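Local coordinates for ferritin like protein (Caulobacter vibrioides, PDB 3HL1) that is of unconfirmed function but, with its ferritin-like helical bundle, probably binds metal, at residues H14-G17 and A18-E22; E22-T25 and I26-L30. One frame throughout, in Å; residues are numbered along the deposited sequence.

Contact 1 (H14-G17 and A18-E22); sequences HFQG and AIDLE
The flat carboxamide of Gln16 and the flat carboxylate of Asp20 meet one turn apart, their planes 49° from each other. Gln16 NE2 comes to the syn side of Asp20 OD1 at 2.8 Å; OD1 lies close to the amide plane, but the bond is bent at the hydrogen and NE2 stands 32° out of the carboxylate plane. Ile19 CG2 instead stands well off the amide plane, to one side of it and a little beyond NE2, 3.6 Å from Gln16 NE2. The Gln16-Asp20 bond is an i to i+4 side-chain bridge on helix 8-35 of the ferritin-like fold. Gln16 reaches its partner by a bend: CG is anti to the backbone N (chi1 -172°), and the turn at chi2 swings the amide toward the next turn of the helix. Gln16 OE1 accepts a hydrogen bond from Tyr70 OH, and Thr73 O takes a second bond from NE2; with Asp20 included, three partners fix the rotation of the group.

Beneath the bridge the backbone repeats the same i to i+4 pattern. Ala18 N bonds to His14 O, Ile19 N to Phe15 O at 2.9 Å, and Asp20 N to Gln16 O. The side chains of His14 and Phe15 set out away from residues 18-22: His14 ND1 bonds to Arg10 O and its NE2 to Val138 O, while Phe15 packs on Ile64 and Ala65 of helix 42-67 and on Leu151 of helix 144-157. Ala18 lies against Tyr148 of that last helix, and its CB also sits 3.5 Å from His14 O. One turn on, Leu21 N closes on Gly17 O at 3.0 Å, and Leu21 CB lies 3.6 Å from that same oxygen.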
ATOM      1  N   HIS A  14      11.066  -3.019 -10.329  1.00 26.13           N
ATOM      2  CA  HIS A  14      10.717  -3.458  -8.971  1.00 25.63           C
ATOM      3  C   HIS A  14      10.335  -2.295  -8.040  1.00 27.02           C
ATOM      4  O   HIS A  14       9.500  -2.469  -7.174  1.00 29.64           O
ATOM      5  CB  HIS A  14      11.788  -4.324  -8.360  1.00 25.82           C
ATOM      6  CG  HIS A  14      11.804  -5.736  -8.879  1.00 31.22           C
ATOM      7  ND1 HIS A  14      12.317  -6.067 -10.112  1.00 30.10           N
ATOM      8  CD2 HIS A  14      11.320  -6.891  -8.360  1.00 33.77           C
ATOM      9  CE1 HIS A  14      12.179  -7.371 -10.319  1.00 33.50           C
ATOM     10  NE2 HIS A  14      11.553  -7.892  -9.281  1.00 36.16           N
ATOM     11  N   PHE A  15      10.989  -1.143  -8.154  1.00 27.73           N
ATOM     12  CA  PHE A  15      10.547   0.039  -7.448  1.00 26.79           C
ATOM     13  C   PHE A  15       9.080   0.381  -7.782  1.00 25.93           C
ATOM     14  O   PHE A  15       8.249   0.675  -6.869  1.00 27.39           O
ATOM     15  CB  PHE A  15      11.413   1.269  -7.773  1.00 29.25           C
ATOM     16  CG  PHE A  15      12.804   1.242  -7.190  1.00 23.89           C
ATOM     17  CD1 PHE A  15      13.044   0.808  -5.860  1.00 30.76           C
ATOM     18  CD2 PHE A  15      13.850   1.705  -7.908  1.00 26.35           C
ATOM     19  CE1 PHE A  15      14.322   0.836  -5.314  1.00 34.08           C
ATOM     20  CE2 PHE A  15      15.131   1.738  -7.379  1.00 23.51           C
ATOM     21  CZ  PHE A  15      15.372   1.289  -6.076  1.00 28.26           C
ATOM     22  N   GLN A  16       8.783   0.415  -9.064  1.00 25.69           N
ATOM     23  CA  GLN A  16       7.411   0.691  -9.548  1.00 28.55           C
ATOM     24  C   GLN A  16       6.434  -0.339  -9.031  1.00 26.11           C
ATOM     25  O   GLN A  16       5.338   0.027  -8.599  1.00 26.72           O
ATOM     26  CB  GLN A  16       7.331   0.711 -11.064  1.00 26.33           C
ATOM     27  CG  GLN A  16       5.973   1.195 -11.617  1.00 27.11           C
ATOM     28  CD  GLN A  16       5.648   2.563 -11.141  1.00 29.45           C
ATOM     29  OE1 GLN A  16       6.461   3.476 -11.287  1.00 28.05           O
ATOM     30  NE2 GLN A  16       4.500   2.719 -10.532  1.00 27.98           N
ATOM     31  N   GLY A  17       6.858  -1.607  -8.990  1.00 26.58           N
ATOM     32  CA  GLY A  17       6.023  -2.652  -8.478  1.00 25.34           C
ATOM     33  C   GLY A  17       5.716  -2.514  -7.003  1.00 27.97           C
ATOM     34  O   GLY A  17       4.571  -2.769  -6.580  1.00 28.38           O
ATOM     35  N   ALA A  18       6.716  -2.126  -6.237  1.00 27.67           N
ATOM     36  CA  ALA A  18       6.571  -1.945  -4.797  1.00 29.98           C
ATOM     37  C   ALA A  18       5.635  -0.793  -4.557  1.00 28.94           C
ATOM     38  O   ALA A  18       4.737  -0.896  -3.728  1.00 28.60           O
ATOM     39  CB  ALA A  18       7.951  -1.746  -4.103  1.00 28.58           C
ATOM     40  N   ILE A  19       5.792   0.326  -5.287  1.00 30.48           N
ATOM     41  CA  ILE A  19       4.883   1.437  -5.062  1.00 30.32           C
ATOM     42  C   ILE A  19       3.453   1.089  -5.494  1.00 32.46           C
ATOM     43  O   ILE A  19       2.508   1.485  -4.826  1.00 31.23           O
ATOM     44  CB  ILE A  19       5.419   2.777  -5.623  1.00 32.51           C
ATOM     45  CG1 ILE A  19       5.004   3.916  -4.640  1.00 36.72           C
ATOM     46  CG2 ILE A  19       4.915   2.949  -6.963  1.00 30.49           C
ATOM     47  CD1 ILE A  19       5.676   5.187  -4.827  1.00 33.36           C
ATOM     48  N   ASP A  20       3.300   0.317  -6.574  1.00 30.03           N
ATOM     49  CA  ASP A  20       1.953  -0.094  -7.040  1.00 29.34           C
ATOM     50  C   ASP A  20       1.255  -0.939  -5.982  1.00 30.92           C
ATOM     51  O   ASP A  20       0.053  -0.784  -5.734  1.00 31.47           O
ATOM     52  CB  ASP A  20       2.028  -0.883  -8.325  1.00 31.60           C
ATOM     53  CG  ASP A  20       2.390  -0.026  -9.549  1.00 27.66           C
ATOM     54  OD1 ASP A  20       2.450   1.188  -9.467  1.00 35.40           O
ATOM     55  OD2 ASP A  20       2.689  -0.683 -10.547  1.00 31.61           O
ATOM     56  N   LEU A  21       2.017  -1.803  -5.317  1.00 31.63           N
ATOM     57  CA  LEU A  21       1.434  -2.676  -4.304  1.00 32.35           C
ATOM     58  C   LEU A  21       1.052  -1.856  -3.101  1.00 30.40           C
ATOM     59  O   LEU A  21      -0.076  -1.965  -2.590  1.00 30.11           O
ATOM     60  CB  LEU A  21       2.398  -3.806  -3.914  1.00 30.37           C
ATOM     61  CG  LEU A  21       1.922  -4.777  -2.783  1.00 36.18           C
ATOM     62  CD1 LEU A  21       0.552  -5.387  -2.986  1.00 34.15           C
ATOM     63  CD2 LEU A  21       2.907  -5.894  -2.665  1.00 35.18           C
ATOM     64  N   GLU A  22       1.938  -0.954  -2.658  1.00 31.37           N
ATOM     65  CA  GLU A  22       1.601  -0.104  -1.480  1.00 32.89           C
ATOM     66  C   GLU A  22       0.340   0.719  -1.782  1.00 34.67           C
ATOM     67  O   GLU A  22      -0.561   0.844  -0.968  1.00 33.08           O
ATOM     68  CB  GLU A  22       2.767   0.848  -1.065  1.00 34.38           C
ATOM     69  CG  GLU A  22       4.055   0.113  -0.670  1.00 35.97           C
ATOM     70  CD  GLU A  22       4.009  -0.651   0.670  1.00 34.02           C
ATOM     71  OE1 GLU A  22       3.148  -0.324   1.506  1.00 42.56           O
ATOM     72  OE2 GLU A  22       4.919  -1.509   0.884  1.00 36.29           O
TER

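Contact 2 (E22-T25 and I26-L30); sequences ELWT and IPYYL
Thr25 CB lies over one face of the Tyr29 ring, 4.0 Å from its centroid and 18° off the ring normal, a CH-pi contact offset toward the rim. Thr25 O sits over a face of the same ring, 3.3 Å from Tyr29 CG, while accepting Tyr29 N in a nearly straight bond (2.9 Å, 172°). Tyr29 CG is anti to its carbonyl carbon (chi1 -69°), which lays the ring back along Thr25; the far end is held where Tyr29 OH bonds to Glu122 OE2. On another side of the helix Trp24 and Tyr28 run side by side. Their planes are near parallel yet slid apart, with Trp24 CH2 3.8 Å from Tyr28 CD2 and little ring overlap. These pairs are i to i+4 steps within one helix of the ferritin-like bundle, helix 8-35, which is kinked at Pro27 because that residue has no N-H for the preceding turn. Trp24 NE1, on the five-membered ring, bonds to Glu78 O, and Tyr28 OH, at the far end of its ring, bonds to Ser104 O. Thr25 OG1 has Glu22 O and Glu54 OE1 as partners. Ile26 folds its CG1 back to 3.5 Å from Glu22 O, and its CD1 meets Leu23 CD1 at 4.4 Å.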
ATOM      1  N   GLU A  22       1.938  -0.954  -2.658  1.00 31.37           N
ATOM      2  CA  GLU A  22       1.601  -0.104  -1.480  1.00 32.89           C
ATOM      3  C   GLU A  22       0.340   0.719  -1.782  1.00 34.67           C
ATOM      4  O   GLU A  22      -0.561   0.844  -0.968  1.00 33.08           O
ATOM      5  CB  GLU A  22       2.767   0.848  -1.065  1.00 34.38           C
ATOM      6  CG  GLU A  22       4.055   0.113  -0.670  1.00 35.97           C
ATOM      7  CD  GLU A  22       4.009  -0.651   0.670  1.00 34.02           C
ATOM      8  OE1 GLU A  22       3.148  -0.324   1.506  1.00 42.56           O
ATOM      9  OE2 GLU A  22       4.919  -1.509   0.884  1.00 36.29           O
ATOM     10  N   LEU A  23       0.300   1.317  -2.961  1.00 32.63           N
ATOM     11  CA  LEU A  23      -0.852   2.128  -3.367  1.00 32.13           C
ATOM     12  C   LEU A  23      -2.140   1.287  -3.416  1.00 32.26           C
ATOM     13  O   LEU A  23      -3.231   1.732  -2.977  1.00 33.25           O
ATOM     14  CB  LEU A  23      -0.602   2.736  -4.759  1.00 31.45           C
ATOM     15  CG  LEU A  23      -1.740   3.690  -5.220  1.00 41.95           C
ATOM     16  CD1 LEU A  23      -1.940   4.822  -4.212  1.00 33.24           C
ATOM     17  CD2 LEU A  23      -1.524   4.270  -6.591  1.00 37.48           C
ATOM     18  N   TRP A  24      -2.042   0.087  -3.999  1.00 33.52           N
ATOM     19  CA  TRP A  24      -3.185  -0.819  -4.056  1.00 31.71           C
ATOM     20  C   TRP A  24      -3.849  -1.030  -2.684  1.00 30.77           C
ATOM     21  O   TRP A  24      -5.056  -1.059  -2.605  1.00 30.08           O
ATOM     22  CB  TRP A  24      -2.802  -2.143  -4.710  1.00 36.71           C
ATOM     23  CG  TRP A  24      -3.899  -3.082  -4.903  1.00 31.74           C
ATOM     24  CD1 TRP A  24      -4.583  -3.306  -6.050  1.00 32.06           C
ATOM     25  CD2 TRP A  24      -4.378  -4.030  -3.964  1.00 30.67           C
ATOM     26  NE1 TRP A  24      -5.534  -4.246  -5.859  1.00 32.86           N
ATOM     27  CE2 TRP A  24      -5.420  -4.739  -4.594  1.00 33.55           C
ATOM     28  CE3 TRP A  24      -4.069  -4.317  -2.620  1.00 33.26           C
ATOM     29  CZ2 TRP A  24      -6.143  -5.732  -3.950  1.00 34.26           C
ATOM     30  CZ3 TRP A  24      -4.793  -5.320  -1.977  1.00 35.75           C
ATOM     31  CH2 TRP A  24      -5.818  -6.004  -2.636  1.00 35.38           C
ATOM     32  N   THR A  25      -3.082  -1.121  -1.605  1.00 30.56           N
ATOM     33  CA  THR A  25      -3.621  -1.331  -0.288  1.00 28.72           C
ATOM     34  C   THR A  25      -4.376  -0.125   0.237  1.00 27.80           C
ATOM     35  O   THR A  25      -5.218  -0.284   1.081  1.00 32.06           O
ATOM     36  CB  THR A  25      -2.559  -1.682   0.768  1.00 28.51           C
ATOM     37  OG1 THR A  25      -1.774  -0.515   1.010  1.00 31.87           O
ATOM     38  CG2 THR A  25      -1.659  -2.873   0.341  1.00 27.36           C
ATOM     39  N   ILE A  26      -4.066   1.092  -0.226  1.00 28.27           N
ATOM     40  CA  ILE A  26      -4.627   2.294   0.368  1.00 28.52           C
ATOM     41  C   ILE A  26      -6.149   2.412   0.137  1.00 28.64           C
ATOM     42  O   ILE A  26      -6.904   2.515   1.119  1.00 28.88           O
ATOM     43  CB  ILE A  26      -3.796   3.566  -0.033  1.00 27.63           C
ATOM     44  CG1 ILE A  26      -2.396   3.426   0.627  1.00 31.54           C
ATOM     45  CG2 ILE A  26      -4.520   4.853   0.390  1.00 28.55           C
ATOM     46  CD1 ILE A  26      -1.342   4.333   0.119  1.00 26.31           C
ATOM     47  N   PRO A  27      -6.616   2.425  -1.146  1.00 30.82           N
ATOM     48  CA  PRO A  27      -8.066   2.369  -1.333  1.00 28.83           C
ATOM     49  C   PRO A  27      -8.752   1.155  -0.727  1.00 28.60           C
ATOM     50  O   PRO A  27      -9.868   1.291  -0.232  1.00 30.24           O
ATOM     51  CB  PRO A  27      -8.247   2.462  -2.865  1.00 28.88           C
ATOM     52  CG  PRO A  27      -7.011   3.130  -3.349  1.00 29.92           C
ATOM     53  CD  PRO A  27      -5.927   2.559  -2.449  1.00 25.12           C
ATOM     54  N   TYR A  28      -8.078  -0.015  -0.708  1.00 27.82           N
ATOM     55  CA  TYR A  28      -8.611  -1.199  -0.071  1.00 28.03           C
ATOM     56  C   TYR A  28      -8.907  -0.957   1.422  1.00 29.36           C
ATOM     57  O   TYR A  28     -10.006  -1.209   1.840  1.00 27.39           O
ATOM     58  CB  TYR A  28      -7.688  -2.432  -0.257  1.00 30.41           C
ATOM     59  CG  TYR A  28      -8.409  -3.751  -0.092  1.00 30.42           C
ATOM     60  CD1 TYR A  28      -8.568  -4.319   1.181  1.00 32.12           C
ATOM     61  CD2 TYR A  28      -8.982  -4.417  -1.199  1.00 25.11           C
ATOM     62  CE1 TYR A  28      -9.262  -5.525   1.346  1.00 30.67           C
ATOM     63  CE2 TYR A  28      -9.678  -5.628  -1.040  1.00 28.94           C
ATOM     64  CZ  TYR A  28      -9.797  -6.163   0.231  1.00 33.96           C
ATOM     65  OH  TYR A  28     -10.496  -7.274   0.402  1.00 28.17           O
ATOM     66  N   TYR A  29      -7.913  -0.543   2.183  1.00 27.51           N
ATOM     67  CA  TYR A  29      -8.016  -0.286   3.585  1.00 27.53           C
ATOM     68  C   TYR A  29      -8.948   0.887   3.866  1.00 28.27           C
ATOM     69  O   TYR A  29      -9.660   0.874   4.844  1.00 28.86           O
ATOM     70  CB  TYR A  29      -6.648   0.025   4.195  1.00 26.33           C
ATOM     71  CG  TYR A  29      -5.644  -1.112   4.268  1.00 27.59           C
ATOM     72  CD1 TYR A  29      -5.849  -2.339   3.605  1.00 29.73           C
ATOM     73  CD2 TYR A  29      -4.375  -0.874   4.810  1.00 33.71           C
ATOM     74  CE1 TYR A  29      -4.893  -3.342   3.639  1.00 31.93           C
ATOM     75  CE2 TYR A  29      -3.380  -1.859   4.777  1.00 32.29           C
ATOM     76  CZ  TYR A  29      -3.639  -3.088   4.216  1.00 33.44           C
ATOM     77  OH  TYR A  29      -2.627  -4.059   4.179  1.00 35.22           O
ATOM     78  N   LEU A  30      -8.882   1.937   3.058  1.00 26.59           N
ATOM     79  CA  LEU A  30      -9.728   3.108   3.256  1.00 28.24           C
ATOM     80  C   LEU A  30     -11.199   2.761   3.106  1.00 29.59           C
ATOM     81  O   LEU A  30     -12.062   3.246   3.876  1.00 28.23           O
ATOM     82  CB  LEU A  30      -9.376   4.237   2.271  1.00 31.77           C
ATOM     83  CG  LEU A  30      -8.127   5.087   2.581  1.00 28.29           C
ATOM     84  CD1 LEU A  30      -7.775   6.008   1.358  1.00 29.76           C
ATOM     85  CD2 LEU A  30      -8.281   5.859   3.942  1.00 27.39           C
TER

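Overall arrangement
From the N terminus, helix 8-35 carries contact 1 (14-22) and then contact 2 (22-30), with centres about 12 Å apart. Neither closes a loop: the pairs in each link residues about one helical turn apart. They neither nest nor cross, but run end to end and share Glu22. That residue takes little part in the contacts themselves. Its carboxylate instead bonds to His57 of helix 42-67 and Tyr148 of helix 144-157, and to an unidentified ligand. Contact 1 faces these two helices and the loop around Tyr70 and Thr73. Contact 2 turns toward helices 42-67, 112-121 and 261-283, so the one helix joins several members of the bundle.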